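Local coordinates for protein 4-hydroxybutyrate CoA-transferase (Porphyromonas gingivalis, PDB 3D3U) that probably transfers coenzyme A from an acyl-CoA to a carboxylic acid such as acetate or 4-hydroxybutyrate, at residues A[6-17]-A[171-179]; A[33-41]-A[153-161]. All coordinates share one frame; numbering follows the deposited sequence.

How the interactions relate
From the N terminus, residues 6-17 pass from one helix into the next, and interaction 1 brings them against residues 171-179, closing the longer loop of about 150 residues. Interaction 2 begins and ends within that loop: residues 33-41, leading into helix 38-46, meet residues 153-161 on strand 151-157. The loops therefore nest and do not cross. Both contacts use the six-stranded parallel sheet of the N-terminal domain, where strands 151-157 and 176-180 are neighbours. Their centres lie about 13 Å apart, and they touch directly: backbone bonds probably link His176 to Ala154 and Ile178 to Val156, while Ile178 packs on Val153.

Interaction 1: residues A[6-17]-A[171-179]; sequences LYRQRVCSADEA and ISKLTHIIE
Ile171 opens the contact by setting CG1 against CD1 of the Tyr7 ring at 4.0 Å, while the next residue, Ser172, offers its CB to Leu6 CD2. Ile171 and Ser172 belong to a short 3-10 segment lying beside the helix of Leu6 and Tyr7. Leu174 takes part through its backbone: its O receives a weak hydrogen bond from Arg10 NE, 3.1 Å long, and the arginine chain bends at chi2 and chi3 on its way there, with CG passing close to Thr175 O. At His176 the strand begins, and Cys12 SG and Ala17 CB both rest on its CB. Ile177 then makes a single beta bridge with Val11. Ile177 N donates to Arg10 O at 2.9 Å, and Ile177 O takes Cys12 N at 3.0 Å nearly along the C=O axis. Ile178 inserts its side chain at the start of helix 14-21, CG2 lying 3.7 Å from Ala14 N and CD1 touching Ala17 CB. Ser13 caps that helix, its OG accepting from Glu16 N in a capping box. Glu179 ends the segment with a carboxylate shared by Tyr7 and Arg8 across the contact, with Lys158 as a long, weak ion-pair partner of OE2. The torsion of Tyr7 that sets CG opposite its own N (chi1 -173°) turns the ring toward Glu179, and OH donates to OE2 from above the carboxylate plane; OE2 itself sits at the edge of the ring. Over one face of the Arg8 guanidinium lies Glu179 OE1, which forms a salt bridge with NH2. The backbone bridge thus fastens residues 10-12 to strand 176-180, an outermost strand of the parallel sheet within this chain, and the phenol and guanidinium together would favour a negatively charged Glu179.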
ATOM      1  N   LEU A   6     -18.078  -0.643 -29.456  1.00 37.32           N
ATOM      2  CA  LEU A   6     -18.496  -0.264 -28.095  1.00 35.46           C
ATOM      3  C   LEU A   6     -17.625   0.829 -27.468  1.00 34.95           C
ATOM      4  O   LEU A   6     -18.136   1.711 -26.781  1.00 34.26           O
ATOM      5  CB  LEU A   6     -18.426  -1.455 -27.159  1.00 34.98           C
ATOM      6  CG  LEU A   6     -19.698  -1.610 -26.414  1.00 31.82           C
ATOM      7  CD1 LEU A   6     -20.582  -1.891 -27.588  1.00 27.40           C
ATOM      8  CD2 LEU A   6     -19.496  -2.777 -25.493  1.00 30.24           C
ATOM      9  N   TYR A   7     -16.319   0.748 -27.690  1.00 34.57           N
ATOM     10  CA  TYR A   7     -15.434   1.744 -27.177  1.00 35.06           C
ATOM     11  C   TYR A   7     -16.022   3.026 -27.665  1.00 35.55           C
ATOM     12  O   TYR A   7     -16.257   3.926 -26.855  1.00 37.74           O
ATOM     13  CB  TYR A   7     -14.054   1.585 -27.757  1.00 36.13           C
ATOM     14  CG  TYR A   7     -12.988   2.484 -27.151  1.00 37.33           C
ATOM     15  CD1 TYR A   7     -12.207   2.009 -26.119  1.00 38.27           C
ATOM     16  CD2 TYR A   7     -12.740   3.777 -27.625  1.00 35.78           C
ATOM     17  CE1 TYR A   7     -11.240   2.752 -25.581  1.00 37.74           C
ATOM     18  CE2 TYR A   7     -11.753   4.539 -27.093  1.00 35.57           C
ATOM     19  CZ  TYR A   7     -10.997   4.010 -26.053  1.00 38.65           C
ATOM     20  OH  TYR A   7      -9.976   4.701 -25.373  1.00 42.57           O
ATOM     21  N   ARG A   8     -16.318   3.101 -28.965  1.00 34.26           N
ATOM     22  CA  ARG A   8     -16.785   4.331 -29.524  1.00 33.10           C
ATOM     23  C   ARG A   8     -18.107   4.680 -28.873  1.00 31.22           C
ATOM     24  O   ARG A   8     -18.257   5.788 -28.471  1.00 30.95           O
ATOM     25  CB  ARG A   8     -16.744   4.355 -31.089  1.00 34.39           C
ATOM     26  CG  ARG A   8     -15.402   4.888 -31.664  1.00 38.53           C
ATOM     27  CD  ARG A   8     -15.007   6.320 -31.005  1.00 46.29           C
ATOM     28  NE  ARG A   8     -13.567   6.529 -30.616  1.00 46.06           N
ATOM     29  CZ  ARG A   8     -12.980   7.714 -30.207  1.00 42.31           C
ATOM     30  NH1 ARG A   8     -13.717   8.839 -30.093  1.00 38.18           N
ATOM     31  NH2 ARG A   8     -11.647   7.751 -29.912  1.00 37.18           N
ATOM     32  N   GLN A   9     -19.032   3.756 -28.698  1.00 29.86           N
ATOM     33  CA  GLN A   9     -20.381   4.153 -28.266  1.00 29.54           C
ATOM     34  C   GLN A   9     -20.502   4.646 -26.768  1.00 29.51           C
ATOM     35  O   GLN A   9     -21.584   5.157 -26.346  1.00 29.97           O
ATOM     36  CB  GLN A   9     -21.410   3.042 -28.615  1.00 29.11           C
ATOM     37  CG  GLN A   9     -22.825   3.119 -27.906  1.00 31.47           C
ATOM     38  CD  GLN A   9     -23.385   1.708 -27.393  1.00 34.75           C
ATOM     39  OE1 GLN A   9     -23.668   0.805 -28.230  1.00 41.31           O
ATOM     40  NE2 GLN A   9     -23.529   1.529 -26.029  1.00 34.17           N
ATOM     41  N   ARG A  10     -19.415   4.517 -25.968  1.00 27.99           N
ATOM     42  CA  ARG A  10     -19.463   4.751 -24.492  1.00 25.47           C
ATOM     43  C   ARG A  10     -18.492   5.839 -24.063  1.00 23.91           C
ATOM     44  O   ARG A  10     -18.407   6.194 -22.879  1.00 21.35           O
ATOM     45  CB  ARG A  10     -19.045   3.472 -23.768  1.00 25.21           C
ATOM     46  CG  ARG A  10     -20.183   2.483 -23.295  1.00 24.12           C
ATOM     47  CD  ARG A  10     -19.869   1.026 -23.657  1.00 20.79           C
ATOM     48  NE  ARG A  10     -20.389   0.027 -22.759  1.00 20.44           N
ATOM     49  CZ  ARG A  10     -21.604  -0.461 -22.811  1.00 26.06           C
ATOM     50  NH1 ARG A  10     -22.527  -0.047 -23.700  1.00 31.79           N
ATOM     51  NH2 ARG A  10     -21.929  -1.366 -21.932  1.00 26.81           N
ATOM     52  N   VAL A  11     -17.700   6.325 -25.021  1.00 23.51           N
ATOM     53  CA  VAL A  11     -16.823   7.508 -24.767  1.00 24.18           C
ATOM     54  C   VAL A  11     -17.582   8.889 -24.644  1.00 24.54           C
ATOM     55  O   VAL A  11     -18.491   9.159 -25.433  1.00 25.11           O
ATOM     56  CB  VAL A  11     -15.552   7.546 -25.695  1.00 23.08           C
ATOM     57  CG1 VAL A  11     -15.913   7.166 -26.979  1.00 22.94           C
ATOM     58  CG2 VAL A  11     -14.950   8.877 -25.775  1.00 21.30           C
ATOM     59  N   CYS A  12     -17.254   9.679 -23.599  1.00 23.75           N
ATOM     60  CA  CYS A  12     -17.774  11.021 -23.355  1.00 23.05           C
ATOM     61  C   CYS A  12     -16.681  11.874 -22.717  1.00 22.52           C
ATOM     62  O   CYS A  12     -15.526  11.486 -22.667  1.00 22.55           O
ATOM     63  CB  CYS A  12     -19.046  11.005 -22.499  1.00 22.22           C
ATOM     64  SG  CYS A  12     -18.942   9.892 -21.072  1.00 26.12           S
ATOM     65  N   SER A  13     -17.052  13.063 -22.277  1.00 22.63           N
ATOM     66  CA  SER A  13     -16.152  13.956 -21.588  1.00 21.87           C
ATOM     67  C   SER A  13     -16.314  13.593 -20.171  1.00 20.56           C
ATOM     68  O   SER A  13     -17.311  13.031 -19.764  1.00 19.95           O
ATOM     69  CB  SER A  13     -16.607  15.437 -21.732  1.00 22.74           C
ATOM     70  OG  SER A  13     -17.829  15.684 -21.031  1.00 22.51           O
ATOM     71  N   ALA A  14     -15.358  14.014 -19.389  1.00 19.68           N
ATOM     72  CA  ALA A  14     -15.489  13.854 -17.994  1.00 18.20           C
ATOM     73  C   ALA A  14     -16.843  14.449 -17.573  1.00 17.81           C
ATOM     74  O   ALA A  14     -17.622  13.791 -16.838  1.00 17.26           O
ATOM     75  CB  ALA A  14     -14.355  14.526 -17.321  1.00 17.48           C
ATOM     76  N   ASP A  15     -17.141  15.648 -18.074  1.00 17.40           N
ATOM     77  CA  ASP A  15     -18.283  16.439 -17.549  1.00 17.58           C
ATOM     78  C   ASP A  15     -19.586  15.752 -17.873  1.00 17.51           C
ATOM     79  O   ASP A  15     -20.501  15.658 -17.028  1.00 17.85           O
ATOM     80  CB  ASP A  15     -18.342  17.844 -18.137  1.00 17.43           C
ATOM     81  CG  ASP A  15     -17.143  18.791 -17.680  1.00 22.38           C
ATOM     82  OD1 ASP A  15     -17.343  19.566 -16.691  1.00 24.07           O
ATOM     83  OD2 ASP A  15     -15.998  18.868 -18.265  1.00 24.81           O
ATOM     84  N   GLU A  16     -19.666  15.197 -19.086  1.00 17.22           N
ATOM     85  CA  GLU A  16     -20.870  14.507 -19.471  1.00 15.21           C
ATOM     86  C   GLU A  16     -21.029  13.275 -18.604  1.00 13.71           C
ATOM     87  O   GLU A  16     -22.164  12.935 -18.161  1.00 12.05           O
ATOM     88  CB  GLU A  16     -20.847  14.138 -20.917  1.00 16.27           C
ATOM     89  CG  GLU A  16     -20.559  15.224 -21.913  1.00 18.47           C
ATOM     90  CD  GLU A  16     -20.164  14.603 -23.256  1.00 26.97           C
ATOM     91  OE1 GLU A  16     -19.166  13.807 -23.307  1.00 27.31           O
ATOM     92  OE2 GLU A  16     -20.874  14.869 -24.275  1.00 25.64           O
ATOM     93  N   ALA A  17     -19.908  12.614 -18.330  1.00 12.99           N
ATOM     94  CA  ALA A  17     -19.953  11.477 -17.356  1.00 13.65           C
ATOM     95  C   ALA A  17     -20.313  11.825 -15.866  1.00 13.45           C
ATOM     96  O   ALA A  17     -21.182  11.204 -15.290  1.00 12.07           O
ATOM     97  CB  ALA A  17     -18.757  10.647 -17.448  1.00 12.61           C
ATOM     98  N   ILE A 171     -13.542  -3.863 -21.514  1.00 25.94           N
ATOM     99  CA  ILE A 171     -14.160  -2.635 -22.036  1.00 25.57           C
ATOM    100  C   ILE A 171     -15.668  -2.662 -21.886  1.00 24.91           C
ATOM    101  O   ILE A 171     -16.268  -1.654 -21.608  1.00 24.88           O
ATOM    102  CB  ILE A 171     -13.608  -2.240 -23.491  1.00 25.97           C
ATOM    103  CG1 ILE A 171     -13.563  -0.756 -23.607  1.00 26.98           C
ATOM    104  CG2 ILE A 171     -14.403  -2.719 -24.705  1.00 27.16           C
ATOM    105  CD1 ILE A 171     -12.511  -0.244 -22.735  1.00 32.18           C
ATOM    106  N   SER A 172     -16.267  -3.840 -22.015  1.00 24.61           N
ATOM    107  CA  SER A 172     -17.683  -3.920 -21.897  1.00 25.07           C
ATOM    108  C   SER A 172     -18.224  -3.662 -20.482  1.00 24.49           C
ATOM    109  O   SER A 172     -19.376  -3.374 -20.362  1.00 25.60           O
ATOM    110  CB  SER A 172     -18.308  -5.111 -22.707  1.00 26.28           C
ATOM    111  OG  SER A 172     -17.893  -6.440 -22.326  1.00 30.35           O
ATOM    112  N   LYS A 173     -17.396  -3.639 -19.433  1.00 23.99           N
ATOM    113  CA  LYS A 173     -17.898  -3.394 -18.029  1.00 23.35           C
ATOM    114  C   LYS A 173     -17.848  -1.903 -17.644  1.00 22.52           C
ATOM    115  O   LYS A 173     -18.223  -1.461 -16.515  1.00 23.10           O
ATOM    116  CB  LYS A 173     -17.169  -4.311 -16.978  1.00 22.36           C
ATOM    117  CG  LYS A 173     -17.078  -5.831 -17.403  1.00 22.97           C
ATOM    118  CD  LYS A 173     -18.528  -6.505 -17.759  1.00 20.95           C
ATOM    119  CE  LYS A 173     -18.413  -7.823 -18.546  1.00 25.64           C
ATOM    120  NZ  LYS A 173     -17.228  -8.912 -18.269  1.00 24.64           N
ATOM    121  N   LEU A 174     -17.378  -1.130 -18.604  1.00 21.22           N
ATOM    122  CA  LEU A 174     -17.259   0.303 -18.461  1.00 20.49           C
ATOM    123  C   LEU A 174     -18.467   1.014 -19.043  1.00 21.14           C
ATOM    124  O   LEU A 174     -18.840   0.772 -20.153  1.00 21.36           O
ATOM    125  CB  LEU A 174     -15.984   0.764 -19.179  1.00 20.44           C
ATOM    126  CG  LEU A 174     -14.622   0.627 -18.459  1.00 16.86           C
ATOM    127  CD1 LEU A 174     -14.546  -0.572 -17.659  1.00 12.70           C
ATOM    128  CD2 LEU A 174     -13.440   0.684 -19.439  1.00 17.70           C
ATOM    129  N   THR A 175     -19.106   1.853 -18.254  1.00 22.22           N
ATOM    130  CA  THR A 175     -20.312   2.574 -18.674  1.00 23.00           C
ATOM    131  C   THR A 175     -19.997   3.835 -19.437  1.00 23.14           C
ATOM    132  O   THR A 175     -20.689   4.145 -20.388  1.00 23.72           O
ATOM    133  CB  THR A 175     -21.061   3.043 -17.439  1.00 22.65           C
ATOM    134  OG1 THR A 175     -21.171   1.950 -16.550  1.00 25.26           O
ATOM    135  CG2 THR A 175     -22.465   3.363 -17.734  1.00 21.90           C
ATOM    136  N   HIS A 176     -19.039   4.614 -18.930  1.00 23.01           N
ATOM    137  CA  HIS A 176     -18.622   5.846 -19.547  1.00 23.07           C
ATOM    138  C   HIS A 176     -17.095   5.806 -19.588  1.00 22.90           C
ATOM    139  O   HIS A 176     -16.440   5.385 -18.593  1.00 24.29           O
ATOM    140  CB  HIS A 176     -19.120   7.073 -18.771  1.00 23.81           C
ATOM    141  CG  HIS A 176     -20.583   7.033 -18.408  1.00 27.13           C
ATOM    142  ND1 HIS A 176     -21.043   6.548 -17.193  1.00 29.55           N
ATOM    143  CD2 HIS A 176     -21.680   7.455 -19.086  1.00 30.13           C
ATOM    144  CE1 HIS A 176     -22.360   6.638 -17.155  1.00 30.17           C
ATOM    145  NE2 HIS A 176     -22.776   7.193 -18.285  1.00 30.24           N
ATOM    146  N   ILE A 177     -16.518   6.180 -20.736  1.00 20.90           N
ATOM    147  CA  ILE A 177     -15.074   6.144 -20.862  1.00 18.66           C
ATOM    148  C   ILE A 177     -14.666   7.533 -21.163  1.00 18.39           C
ATOM    149  O   ILE A 177     -15.219   8.151 -22.052  1.00 18.22           O
ATOM    150  CB  ILE A 177     -14.657   5.238 -22.060  1.00 19.00           C
ATOM    151  CG1 ILE A 177     -14.881   3.794 -21.734  1.00 11.91           C
ATOM    152  CG2 ILE A 177     -13.154   5.441 -22.504  1.00 18.55           C
ATOM    153  CD1 ILE A 177     -14.910   3.101 -22.958  1.00  9.72           C
ATOM    154  N   ILE A 178     -13.667   8.001 -20.460  1.00 17.81           N
ATOM    155  CA  ILE A 178     -13.207   9.347 -20.621  1.00 18.74           C
ATOM    156  C   ILE A 178     -11.786   9.194 -21.112  1.00 21.69           C
ATOM    157  O   ILE A 178     -10.860   9.115 -20.304  1.00 22.13           O
ATOM    158  CB  ILE A 178     -13.217  10.006 -19.291  1.00 16.83           C
ATOM    159  CG1 ILE A 178     -14.647  10.086 -18.831  1.00 17.27           C
ATOM    160  CG2 ILE A 178     -12.755  11.377 -19.380  1.00 14.64           C
ATOM    161  CD1 ILE A 178     -14.844  10.107 -17.320  1.00 14.06           C
ATOM    162  N   GLU A 179     -11.589   9.108 -22.434  1.00 24.72           N
ATOM    163  CA  GLU A 179     -10.205   8.926 -22.918  1.00 26.88           C
ATOM    164  C   GLU A 179      -9.346  10.083 -22.537  1.00 27.60           C
ATOM    165  O   GLU A 179      -9.659  11.186 -22.879  1.00 29.85           O
ATOM    166  CB  GLU A 179     -10.005   8.658 -24.415  1.00 25.33           C
ATOM    167  CG  GLU A 179     -11.109   8.883 -25.356  1.00 28.80           C
ATOM    168  CD  GLU A 179     -10.957   7.852 -26.450  1.00 35.59           C
ATOM    169  OE1 GLU A 179     -11.744   7.833 -27.423  1.00 38.57           O
ATOM    170  OE2 GLU A 179     -10.004   7.052 -26.331  1.00 34.98           O
TER

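Interaction 2: residues A[33-41]-A[153-161]; sequences AAAAPVRFS and VAEVNKQMP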
ATOM      1  N   ALA A  33      -4.582   6.239  -4.915  1.00 23.60           N
ATOM      2  CA  ALA A  33      -3.112   6.366  -4.871  1.00 22.77           C
ATOM      3  C   ALA A  33      -2.777   7.100  -6.156  1.00 22.68           C
ATOM      4  O   ALA A  33      -3.258   8.231  -6.338  1.00 24.97           O
ATOM      5  CB  ALA A  33      -2.388   5.003  -4.746  1.00 22.02           C
ATOM      6  N   ALA A  34      -1.995   6.496  -7.061  1.00 21.17           N
ATOM      7  CA  ALA A  34      -1.519   7.219  -8.246  1.00 18.34           C
ATOM      8  C   ALA A  34      -2.460   6.939  -9.374  1.00 17.88           C
ATOM      9  O   ALA A  34      -2.196   7.454 -10.463  1.00 19.36           O
ATOM     10  CB  ALA A  34      -0.110   6.836  -8.627  1.00 17.06           C
ATOM     11  N   ALA A  35      -3.572   6.226  -9.100  1.00 15.79           N
ATOM     12  CA  ALA A  35      -4.548   5.887 -10.092  1.00 15.94           C
ATOM     13  C   ALA A  35      -5.805   6.609  -9.814  1.00 17.19           C
ATOM     14  O   ALA A  35      -6.842   6.228 -10.363  1.00 18.60           O
ATOM     15  CB  ALA A  35      -4.844   4.416 -10.100  1.00 15.24           C
ATOM     16  N   ALA A  36      -5.720   7.612  -8.944  1.00 18.19           N
ATOM     17  CA  ALA A  36      -6.817   8.475  -8.492  1.00 18.59           C
ATOM     18  C   ALA A  36      -7.319   9.320  -9.692  1.00 19.68           C
ATOM     19  O   ALA A  36      -6.495   9.829 -10.458  1.00 20.43           O
ATOM     20  CB  ALA A  36      -6.285   9.378  -7.400  1.00 18.13           C
ATOM     21  N   PRO A  37      -8.632   9.428  -9.908  1.00 19.40           N
ATOM     22  CA  PRO A  37      -9.141   9.955 -11.127  1.00 19.11           C
ATOM     23  C   PRO A  37      -9.479  11.427 -10.942  1.00 19.82           C
ATOM     24  O   PRO A  37     -10.620  11.888 -10.786  1.00 19.21           O
ATOM     25  CB  PRO A  37     -10.368   9.078 -11.383  1.00 19.33           C
ATOM     26  CG  PRO A  37     -10.655   8.440 -10.119  1.00 19.25           C
ATOM     27  CD  PRO A  37      -9.735   8.961  -9.051  1.00 19.94           C
ATOM     28  N   VAL A  38      -8.408  12.170 -11.019  1.00 21.02           N
ATOM     29  CA  VAL A  38      -8.411  13.561 -10.769  1.00 21.32           C
ATOM     30  C   VAL A  38      -9.184  14.290 -11.861  1.00 21.37           C
ATOM     31  O   VAL A  38      -9.832  15.294 -11.550  1.00 22.79           O
ATOM     32  CB  VAL A  38      -6.959  14.016 -10.556  1.00 20.45           C
ATOM     33  CG1 VAL A  38      -6.060  13.254 -11.483  1.00 21.69           C
ATOM     34  CG2 VAL A  38      -6.821  15.519 -10.755  1.00 23.80           C
ATOM     35  N   ARG A  39      -9.183  13.816 -13.113  1.00 21.58           N
ATOM     36  CA  ARG A  39     -10.019  14.503 -14.187  1.00 21.31           C
ATOM     37  C   ARG A  39     -11.474  14.576 -13.877  1.00 20.54           C
ATOM     38  O   ARG A  39     -12.143  15.594 -14.057  1.00 20.63           O
ATOM     39  CB  ARG A  39      -9.896  13.802 -15.507  1.00 20.92           C
ATOM     40  CG  ARG A  39      -8.895  14.525 -16.361  1.00 23.30           C
ATOM     41  CD  ARG A  39      -7.493  14.372 -15.924  1.00 22.38           C
ATOM     42  NE  ARG A  39      -7.166  13.037 -15.399  1.00 21.17           N
ATOM     43  CZ  ARG A  39      -5.940  12.785 -14.948  1.00 22.55           C
ATOM     44  NH1 ARG A  39      -5.617  11.603 -14.432  1.00 21.29           N
ATOM     45  NH2 ARG A  39      -5.024  13.765 -14.993  1.00 18.42           N
ATOM     46  N   PHE A  40     -11.946  13.438 -13.415  1.00 20.34           N
ATOM     47  CA  PHE A  40     -13.228  13.320 -12.874  1.00 19.91           C
ATOM     48  C   PHE A  40     -13.400  14.174 -11.640  1.00 21.28           C
ATOM     49  O   PHE A  40     -14.461  14.805 -11.505  1.00 24.41           O
ATOM     50  CB  PHE A  40     -13.467  11.907 -12.487  1.00 18.96           C
ATOM     51  CG  PHE A  40     -14.932  11.557 -12.375  1.00 17.88           C
ATOM     52  CD1 PHE A  40     -15.618  11.713 -11.190  1.00 16.72           C
ATOM     53  CD2 PHE A  40     -15.625  11.097 -13.455  1.00 15.73           C
ATOM     54  CE1 PHE A  40     -16.951  11.363 -11.068  1.00 13.55           C
ATOM     55  CE2 PHE A  40     -16.931  10.791 -13.328  1.00 18.00           C
ATOM     56  CZ  PHE A  40     -17.599  10.907 -12.084  1.00 14.48           C
ATOM     57  N   SER A  41     -12.430  14.257 -10.723  1.00 21.03           N
ATOM     58  CA  SER A  41     -12.591  15.207  -9.578  1.00 20.01           C
ATOM     59  C   SER A  41     -12.742  16.674 -10.068  1.00 20.61           C
ATOM     60  O   SER A  41     -13.645  17.460  -9.660  1.00 18.08           O
ATOM     61  CB  SER A  41     -11.450  15.049  -8.578  1.00 19.44           C
ATOM     62  OG  SER A  41     -11.502  16.015  -7.522  1.00 19.22           O
ATOM     63  N   VAL A 153     -17.100   4.353 -14.049  1.00 15.48           N
ATOM     64  CA  VAL A 153     -16.585   5.399 -14.913  1.00 17.02           C
ATOM     65  C   VAL A 153     -15.054   5.268 -15.040  1.00 18.29           C
ATOM     66  O   VAL A 153     -14.358   5.484 -14.077  1.00 19.12           O
ATOM     67  CB  VAL A 153     -16.943   6.716 -14.320  1.00 16.72           C
ATOM     68  CG1 VAL A 153     -16.475   7.830 -15.223  1.00 18.64           C
ATOM     69  CG2 VAL A 153     -18.461   6.804 -14.088  1.00 18.16           C
ATOM     70  N   ALA A 154     -14.505   4.922 -16.192  1.00 18.91           N
ATOM     71  CA  ALA A 154     -13.087   4.687 -16.214  1.00 19.52           C
ATOM     72  C   ALA A 154     -12.396   5.775 -17.038  1.00 20.86           C
ATOM     73  O   ALA A 154     -12.822   5.997 -18.175  1.00 22.16           O
ATOM     74  CB  ALA A 154     -12.826   3.417 -16.834  1.00 19.46           C
ATOM     75  N   GLU A 155     -11.342   6.420 -16.526  1.00 19.73           N
ATOM     76  CA  GLU A 155     -10.649   7.354 -17.330  1.00 21.58           C
ATOM     77  C   GLU A 155      -9.679   6.499 -18.016  1.00 19.47           C
ATOM     78  O   GLU A 155      -8.877   5.841 -17.415  1.00 19.01           O
ATOM     79  CB  GLU A 155      -9.865   8.342 -16.476  1.00 22.03           C
ATOM     80  CG  GLU A 155     -10.656   9.358 -15.657  1.00 26.27           C
ATOM     81  CD  GLU A 155      -9.771  10.273 -14.710  1.00 30.22           C
ATOM     82  OE1 GLU A 155     -10.393  10.995 -13.828  1.00 42.45           O
ATOM     83  OE2 GLU A 155      -8.479  10.354 -14.812  1.00 37.34           O
ATOM     84  N   VAL A 156      -9.722   6.485 -19.319  1.00 21.02           N
ATOM     85  CA  VAL A 156      -8.750   5.677 -20.089  1.00 21.50           C
ATOM     86  C   VAL A 156      -7.403   6.402 -20.374  1.00 21.92           C
ATOM     87  O   VAL A 156      -7.320   7.351 -21.151  1.00 21.03           O
ATOM     88  CB  VAL A 156      -9.397   5.085 -21.335  1.00 21.55           C
ATOM     89  CG1 VAL A 156      -8.319   4.387 -22.210  1.00 22.51           C
ATOM     90  CG2 VAL A 156     -10.510   4.141 -20.883  1.00 16.93           C
ATOM     91  N   ASN A 157      -6.356   5.968 -19.699  1.00 22.59           N
ATOM     92  CA  ASN A 157      -5.212   6.763 -19.760  1.00 24.43           C
ATOM     93  C   ASN A 157      -4.123   6.132 -20.624  1.00 26.39           C
ATOM     94  O   ASN A 157      -3.641   4.970 -20.396  1.00 27.35           O
ATOM     95  CB  ASN A 157      -4.761   7.125 -18.385  1.00 24.46           C
ATOM     96  CG  ASN A 157      -3.803   8.280 -18.394  1.00 26.49           C
ATOM     97  OD1 ASN A 157      -3.229   8.628 -19.458  1.00 28.44           O
ATOM     98  ND2 ASN A 157      -3.561   8.860 -17.212  1.00 21.74           N
ATOM     99  N   LYS A 158      -3.802   6.898 -21.681  1.00 27.58           N
ATOM    100  CA  LYS A 158      -2.731   6.538 -22.632  1.00 28.93           C
ATOM    101  C   LYS A 158      -1.373   6.447 -21.922  1.00 28.37           C
ATOM    102  O   LYS A 158      -0.517   5.714 -22.364  1.00 27.48           O
ATOM    103  CB  LYS A 158      -2.722   7.412 -23.918  1.00 28.34           C
ATOM    104  CG  LYS A 158      -3.767   6.836 -24.922  1.00 30.85           C
ATOM    105  CD  LYS A 158      -3.731   7.290 -26.424  1.00 30.90           C
ATOM    106  CE  LYS A 158      -5.019   6.805 -27.227  1.00 31.70           C
ATOM    107  NZ  LYS A 158      -6.261   6.713 -26.311  1.00 35.55           N
ATOM    108  N   GLN A 159      -1.237   7.138 -20.780  1.00 28.17           N
ATOM    109  CA  GLN A 159      -0.047   7.066 -19.955  1.00 27.02           C
ATOM    110  C   GLN A 159      -0.084   5.943 -18.871  1.00 27.08           C
ATOM    111  O   GLN A 159       0.992   5.557 -18.355  1.00 27.82           O
ATOM    112  CB  GLN A 159       0.165   8.405 -19.251  1.00 27.34           C
ATOM    113  CG  GLN A 159       1.521   9.044 -19.423  1.00 27.80           C
ATOM    114  CD  GLN A 159       1.380  10.157 -20.386  1.00 33.22           C
ATOM    115  OE1 GLN A 159       1.918  11.280 -20.207  1.00 33.35           O
ATOM    116  NE2 GLN A 159       0.567   9.889 -21.428  1.00 36.16           N
ATOM    117  N   MET A 160      -1.269   5.448 -18.474  1.00 25.88           N
ATOM    118  CA  MET A 160      -1.346   4.412 -17.386  1.00 25.34           C
ATOM    119  C   MET A 160      -0.661   3.160 -17.892  1.00 24.46           C
ATOM    120  O   MET A 160      -1.049   2.681 -18.943  1.00 26.22           O
ATOM    121  CB  MET A 160      -2.808   4.043 -17.011  1.00 24.93           C
ATOM    122  CG  MET A 160      -2.887   2.964 -15.921  1.00 24.68           C
ATOM    123  SD  MET A 160      -2.100   3.483 -14.311  1.00 23.44           S
ATOM    124  CE  MET A 160      -3.164   4.735 -13.719  1.00 19.19           C
ATOM    125  N   PRO A 161       0.345   2.641 -17.198  1.00 23.35           N
ATOM    126  CA  PRO A 161       0.989   1.376 -17.560  1.00 22.79           C
ATOM    127  C   PRO A 161       0.093   0.137 -17.494  1.00 22.30           C
ATOM    128  O   PRO A 161      -0.881   0.101 -16.764  1.00 23.57           O
ATOM    129  CB  PRO A 161       2.082   1.220 -16.480  1.00 21.47           C
ATOM    130  CG  PRO A 161       1.747   2.088 -15.482  1.00 19.58           C
ATOM    131  CD  PRO A 161       0.985   3.221 -16.016  1.00 23.05           C
TER
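Glu155 reaches from strand 151-157 to Phe40 and Arg39 in the first turn of helix 38-46, where both of its carboxylate oxygens are engaged. Its chain leaves with CG anti to the carbonyl carbon (chi1 -70°) and stays extended beyond it, which carries the carboxylate clear of the strand. Glu155 OE1 accepts from Phe40 N at 2.9 Å in an almost straight bond of 170°, approached on the anti side and somewhat out of the carboxylate plane. It also lies against Pro37 CB; Pro37 holds the N-cap position of the helix. Arg39 grips Glu155 OE2 side-on, NE at 3.0 Å from above the carboxylate plane and NH1 at 3.1 Å nearly in line with the C-O bond. The oxygen lies in the guanidinium plane, although the two flat groups are turned 70° apart. Arg39 NH2 has a second acidic partner, Glu182.

Phe40 carries the apolar half. Its CE2 meets Val153 CG1 at 3.5 Å, the two side chains crossing at about a right angle, and Val121 of the adjacent strand and Ile178 also pack on this phenylalanine. Beyond the strand end, Met160 curls back through bends at chi2 and chi3 to bring CE within 4.0 Å of Ala35 CB.

The contact seats the N-terminal end of helix 38-46 on the parallel sheet, in the buried interior of the N-terminal domain. With a helix N-terminus at OE1 and an arginine at OE2, the negative charge of Glu155 is probably offset in part, Arg39 being shared with Glu182, and the charged form would be favoured.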